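Local atomic coordinates of dimeric protein of unknown function and ferredoxin-like fold (Bacteroides fragilis, PDB entry 3FMB), a protein that is of unknown function but forms a dimer of chains with a ferredoxin-like fold and belongs to the stress-responsive A/B barrel domain family. Residues A[41-55]-A[94-107]. Numbering follows the deposited sequence. Where two conformers were deposited one is given.
Sequences VMNSFKEAIEALPAK and HPEHVAAGKILAET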
loop_
_atom_site.group_PDB
_atom_site.type_symbol
_atom_site.label_atom_id
_atom_site.label_comp_id
_atom_site.label_asym_id
_atom_site.label_seq_id
_atom_site.Cartn_x
_atom_site.Cartn_y
_atom_site.Cartn_z
ATOM N N VAL A 41 -4.930 -4.389 -18.785
ATOM C CA VAL A 41 -5.364 -3.355 -17.855
ATOM C C VAL A 41 -4.251 -2.900 -16.906
ATOM O O VAL A 41 -4.031 -1.702 -16.746
ATOM C CB VAL A 41 -6.581 -3.849 -17.048
ATOM C CG1 VAL A 41 -6.881 -2.892 -15.863
ATOM C CG2 VAL A 41 -7.806 -3.981 -17.986
HETATM N N MSE A 42 -3.561 -3.869 -16.288
HETATM C CA MSE A 42 -2.447 -3.579 -15.369
HETATM C C MSE A 42 -1.347 -2.761 -16.033
HETATM O O MSE A 42 -0.931 -1.727 -15.500
HETATM C CB MSE A 42 -1.885 -4.891 -14.807
HETATM C CG MSE A 42 -2.848 -5.582 -13.816
HETATM SE SE MSE A 42 -2.472 -7.407 -13.492
HETATM C CE MSE A 42 -0.739 -7.282 -12.619
ATOM N N ASN A 43 -0.887 -3.211 -17.196
ATOM C CA ASN A 43 0.135 -2.496 -17.964
ATOM C C ASN A 43 -0.355 -1.101 -18.375
ATOM O O ASN A 43 0.348 -0.098 -18.184
ATOM C CB ASN A 43 0.579 -3.316 -19.192
ATOM C CG ASN A 43 1.481 -4.507 -18.840
ATOM O OD1 ASN A 43 2.132 -4.518 -17.819
ATOM N ND2 ASN A 43 1.531 -5.496 -19.730
ATOM N N SER A 44 -1.564 -1.012 -18.908
ATOM C CA SER A 44 -2.078 0.275 -19.361
ATOM C C SER A 44 -2.180 1.299 -18.216
ATOM O O SER A 44 -1.794 2.461 -18.382
ATOM C CB SER A 44 -3.433 0.119 -20.054
ATOM O OG SER A 44 -3.255 -0.541 -21.275
ATOM N N PHE A 45 -2.687 0.844 -17.067
ATOM C CA PHE A 45 -2.810 1.657 -15.848
ATOM C C PHE A 45 -1.448 2.123 -15.362
ATOM O O PHE A 45 -1.270 3.285 -15.112
ATOM C CB PHE A 45 -3.487 0.857 -14.750
ATOM C CG PHE A 45 -3.671 1.625 -13.470
ATOM C CD1 PHE A 45 -4.615 2.656 -13.398
ATOM C CD2 PHE A 45 -2.899 1.360 -12.354
ATOM C CE1 PHE A 45 -4.802 3.366 -12.221
ATOM C CE2 PHE A 45 -3.101 2.093 -11.158
ATOM C CZ PHE A 45 -4.058 3.091 -11.134
ATOM N N LYS A 46 -0.487 1.207 -15.273
ATOM C CA LYS A 46 0.883 1.557 -14.843
ATOM C C LYS A 46 1.462 2.660 -15.727
ATOM O O LYS A 46 1.982 3.649 -15.207
ATOM C CB LYS A 46 1.803 0.342 -14.883
ATOM C CG LYS A 46 3.299 0.618 -14.642
ATOM C CD LYS A 46 4.023 -0.710 -14.435
ATOM C CE LYS A 46 5.502 -0.565 -14.429
ATOM N NZ LYS A 46 5.845 0.146 -13.260
ATOM N N GLU A 47 1.369 2.480 -17.045
ATOM C CA GLU A 47 1.859 3.472 -18.008
ATOM C C GLU A 47 1.178 4.829 -17.838
ATOM O O GLU A 47 1.843 5.862 -17.905
ATOM C CB GLU A 47 1.647 2.978 -19.443
ATOM C CG GLU A 47 2.282 3.850 -20.518
ATOM C CD GLU A 47 1.808 3.488 -21.924
ATOM O OE1 GLU A 47 2.668 3.210 -22.785
ATOM O OE2 GLU A 47 0.573 3.480 -22.170
ATOM N N ALA A 48 -0.140 4.815 -17.641
ATOM C CA ALA A 48 -0.938 6.047 -17.545
ATOM C C ALA A 48 -0.610 6.820 -16.267
ATOM O O ALA A 48 -0.449 8.045 -16.312
ATOM C CB ALA A 48 -2.452 5.725 -17.627
ATOM N N ILE A 49 -0.508 6.106 -15.144
ATOM C CA ILE A 49 -0.144 6.735 -13.866
ATOM C C ILE A 49 1.258 7.319 -13.897
ATOM O O ILE A 49 1.499 8.452 -13.446
ATOM C CB ILE A 49 -0.284 5.763 -12.680
ATOM C CG1 ILE A 49 -1.772 5.397 -12.464
ATOM C CG2 ILE A 49 0.342 6.385 -11.402
ATOM C CD1 ILE A 49 -2.740 6.580 -12.004
ATOM N N GLU A 50 2.192 6.568 -14.464
ATOM C CA GLU A 50 3.577 6.973 -14.466
ATOM C C GLU A 50 3.856 8.173 -15.414
ATOM O O GLU A 50 4.837 8.862 -15.224
ATOM C CB GLU A 50 4.477 5.739 -14.673
ATOM C CG GLU A 50 4.390 4.833 -13.406
ATOM C CD GLU A 50 5.310 3.608 -13.391
ATOM O OE1 GLU A 50 5.827 3.252 -14.459
ATOM O OE2 GLU A 50 5.524 3.010 -12.294
ATOM N N ALA A 51 2.939 8.460 -16.342
ATOM C CA ALA A 51 2.996 9.640 -17.207
ATOM C C ALA A 51 2.446 10.919 -16.552
ATOM O O ALA A 51 2.596 12.010 -17.103
ATOM C CB ALA A 51 2.263 9.391 -18.517
ATOM N N LEU A 52 1.840 10.806 -15.380
ATOM C CA LEU A 52 1.158 11.946 -14.760
ATOM C C LEU A 52 2.057 13.037 -14.195
ATOM O O LEU A 52 1.676 14.197 -14.229
ATOM C CB LEU A 52 0.206 11.454 -13.659
ATOM C CG LEU A 52 -1.010 10.607 -14.066
ATOM C CD1 LEU A 52 -1.779 10.185 -12.805
ATOM C CD2 LEU A 52 -1.888 11.387 -15.052
ATOM N N PRO A 53 3.236 12.692 -13.646
ATOM C CA PRO A 53 4.042 13.817 -13.097
ATOM C C PRO A 53 4.303 14.991 -14.048
ATOM O O PRO A 53 4.362 16.136 -13.597
ATOM C CB PRO A 53 5.336 13.129 -12.622
ATOM C CG PRO A 53 4.929 11.704 -12.362
ATOM C CD PRO A 53 3.881 11.384 -13.392
ATOM N N ALA A 54 4.412 14.738 -15.349
ATOM C CA ALA A 54 4.593 15.812 -16.332
ATOM C C ALA A 54 3.361 16.719 -16.501
ATOM O O ALA A 54 3.488 17.875 -16.944
ATOM C CB ALA A 54 4.981 15.230 -17.670
ATOM N N LYS A 55 2.192 16.181 -16.173
ATOM C CA LYS A 55 0.922 16.892 -16.260
ATOM C C LYS A 55 0.513 17.489 -14.906
ATOM O O LYS A 55 -0.062 18.564 -14.857
ATOM C CB LYS A 55 -0.178 15.938 -16.741
ATOM C CG LYS A 55 0.014 15.361 -18.153
ATOM C CD LYS A 55 0.275 16.464 -19.181
ATOM C CE LYS A 55 0.036 16.009 -20.619
ATOM N NZ LYS A 55 -1.285 16.465 -21.143
ATOM N N HIS A 94 -7.930 15.402 -10.853
ATOM C CA HIS A 94 -7.334 15.951 -12.064
ATOM C C HIS A 94 -7.776 15.106 -13.276
ATOM O O HIS A 94 -7.753 13.897 -13.200
ATOM C CB HIS A 94 -5.809 15.979 -11.955
ATOM C CG HIS A 94 -5.126 16.741 -13.048
ATOM N ND1 HIS A 94 -5.015 16.256 -14.336
ATOM C CD2 HIS A 94 -4.451 17.914 -13.028
ATOM C CE1 HIS A 94 -4.320 17.116 -15.061
ATOM N NE2 HIS A 94 -3.989 18.139 -14.298
ATOM N N PRO A 95 -8.180 15.749 -14.382
ATOM C CA PRO A 95 -8.701 15.013 -15.528
ATOM C C PRO A 95 -7.790 13.903 -16.047
ATOM O O PRO A 95 -8.274 12.841 -16.464
ATOM C CB PRO A 95 -8.878 16.108 -16.586
ATOM C CG PRO A 95 -9.136 17.323 -15.802
ATOM C CD PRO A 95 -8.225 17.210 -14.640
ATOM N N GLU A 96 -6.484 14.148 -16.013
ATOM C CA GLU A 96 -5.497 13.178 -16.476
ATOM C C GLU A 96 -5.458 11.968 -15.541
ATOM O O GLU A 96 -5.299 10.832 -15.983
ATOM C CB GLU A 96 -4.117 13.848 -16.555
ATOM C CG GLU A 96 -4.072 15.029 -17.508
ATOM C CD GLU A 96 -4.476 14.622 -18.853
ATOM O OE1 GLU A 96 -4.017 13.556 -19.283
ATOM O OE2 GLU A 96 -5.283 15.322 -19.461
ATOM N N HIS A 97 -5.586 12.222 -14.244
ATOM C CA HIS A 97 -5.675 11.135 -13.298
ATOM C C HIS A 97 -6.992 10.344 -13.430
ATOM O O HIS A 97 -7.005 9.094 -13.412
ATOM C CB HIS A 97 -5.518 11.593 -11.841
ATOM C CG HIS A 97 -5.749 10.463 -10.898
ATOM N ND1 HIS A 97 -6.921 10.323 -10.187
ATOM C CD2 HIS A 97 -5.051 9.316 -10.712
ATOM C CE1 HIS A 97 -6.888 9.178 -9.527
ATOM N NE2 HIS A 97 -5.784 8.534 -9.858
ATOM N N VAL A 98 -8.097 11.061 -13.570
ATOM C CA VAL A 98 -9.394 10.405 -13.752
ATOM C C VAL A 98 -9.362 9.469 -14.955
ATOM O O VAL A 98 -9.852 8.320 -14.868
ATOM C CB VAL A 98 -10.537 11.435 -13.876
ATOM C CG1 VAL A 98 -11.853 10.773 -14.318
ATOM C CG2 VAL A 98 -10.750 12.204 -12.532
ATOM N N ALA A 99 -8.788 9.929 -16.076
ATOM C CA ALA A 99 -8.646 9.057 -17.266
ATOM C C ALA A 99 -7.839 7.794 -16.947
ATOM O O ALA A 99 -8.212 6.691 -17.382
ATOM C CB ALA A 99 -8.015 9.805 -18.433
ATOM N N ALA A 100 -6.731 7.945 -16.213
ATOM C CA ALA A 100 -5.895 6.798 -15.810
ATOM C C ALA A 100 -6.723 5.807 -14.981
ATOM O O ALA A 100 -6.706 4.584 -15.219
ATOM C CB ALA A 100 -4.675 7.270 -15.014
ATOM N N GLY A 101 -7.463 6.343 -14.019
ATOM C CA GLY A 101 -8.325 5.547 -13.142
ATOM C C GLY A 101 -9.405 4.781 -13.901
ATOM O O GLY A 101 -9.715 3.629 -13.560
ATOM N N LYS A 102 -9.947 5.405 -14.944
ATOM C CA LYS A 102 -10.994 4.764 -15.753
ATOM C C LYS A 102 -10.514 3.504 -16.443
ATOM O O LYS A 102 -11.325 2.617 -16.762
ATOM C CB LYS A 102 -11.599 5.729 -16.792
ATOM C CG LYS A 102 -12.652 6.586 -16.193
ATOM C CD LYS A 102 -13.334 7.488 -17.208
ATOM C CE LYS A 102 -14.145 8.608 -16.482
ATOM N NZ LYS A 102 -14.460 9.776 -17.371
ATOM N N ILE A 103 -9.207 3.407 -16.671
ATOM C CA ILE A 103 -8.613 2.181 -17.260
ATOM C C ILE A 103 -9.041 0.920 -16.449
ATOM O O ILE A 103 -9.259 -0.155 -17.018
ATOM C CB ILE A 103 -7.091 2.309 -17.395
ATOM C CG1 ILE A 103 -6.710 3.372 -18.443
ATOM C CG2 ILE A 103 -6.398 0.954 -17.803
ATOM C CD1 ILE A 103 -5.254 3.770 -18.355
ATOM N N LEU A 104 -9.155 1.089 -15.129
ATOM C CA LEU A 104 -9.535 0.020 -14.218
ATOM C C LEU A 104 -11.037 -0.203 -14.054
ATOM O O LEU A 104 -11.452 -1.223 -13.471
ATOM C CB LEU A 104 -8.933 0.292 -12.843
ATOM C CG LEU A 104 -7.420 0.473 -12.704
ATOM C CD1 LEU A 104 -7.013 0.680 -11.212
ATOM C CD2 LEU A 104 -6.650 -0.686 -13.354
ATOM N N ALA A 105 -11.870 0.715 -14.565
ATOM C CA ALA A 105 -13.276 0.726 -14.180
ATOM C C ALA A 105 -14.009 -0.575 -14.508
ATOM O O ALA A 105 -14.811 -1.080 -13.708
ATOM C CB ALA A 105 -14.015 1.927 -14.833
ATOM N N GLU A 106 -13.783 -1.102 -15.694
ATOM C CA GLU A 106 -14.513 -2.285 -16.129
ATOM C C GLU A 106 -14.146 -3.552 -15.361
ATOM O O GLU A 106 -14.969 -4.468 -15.278
ATOM C CB GLU A 106 -14.294 -2.544 -17.625
ATOM C CG GLU A 106 -15.257 -1.838 -18.505
ATOM C CD GLU A 106 -16.713 -2.280 -18.269
ATOM O OE1 GLU A 106 -17.065 -3.469 -18.518
ATOM O OE2 GLU A 106 -17.484 -1.410 -17.810
ATOM N N THR A 107 -12.913 -3.622 -14.858
ATOM C CA THR A 107 -12.394 -4.862 -14.250
ATOM C C THR A 107 -12.165 -4.833 -12.740
ATOM O O THR A 107 -11.984 -5.886 -12.128
ATOM C CB THR A 107 -11.117 -5.333 -14.962
ATOM O OG1 THR A 107 -10.105 -4.326 -14.882
ATOM C CG2 THR A 107 -11.402 -5.657 -16.451
#
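Ala48 and Ala100, two small side chains, meet where a pair of antiparallel helices come together, their CB atoms 3.8 Å apart. The axes of 41-50 and 95-102 approach to 9.0 Å at 170°. Larger side chains fill the hollows around this low point. Ile103 reaches across from 94-107 with both branches, CD1 pressing on Ala48 CB at a tight 3.5 Å while CG2 settles against the turn between Val41 O and Phe45 N. Ile49 answers from 41-50, its CD1 resting on Ala100 CB and against His97 CD2 at the ring edge. With CG anti to the backbone N (chi1 -179°), the Phe45 ring lies with one face under Leu104. Leu104 CD1 sits over that face, 3.7 Å from the centroid, in a CH-pi contact; Ile49 CG1 lies over the opposite face, toward the rim, and Ala100 O meets the edge at CD1. The other Leu104 branch, CD2, abuts Val41 CG1 at 3.3 Å. Nearer the C-terminal end of 41-55, Leu52 straddles the first turn of 95-102, with CD2 against Glu96 CB and CD1 in the plane of the His97 ring. Phe45, Ile49 and Leu104 also touch strand 76-82, so this seam joins helices 35-50 and 95-102 to one another and to the antiparallel sheet, as in the ferredoxin-like alpha+beta sandwich.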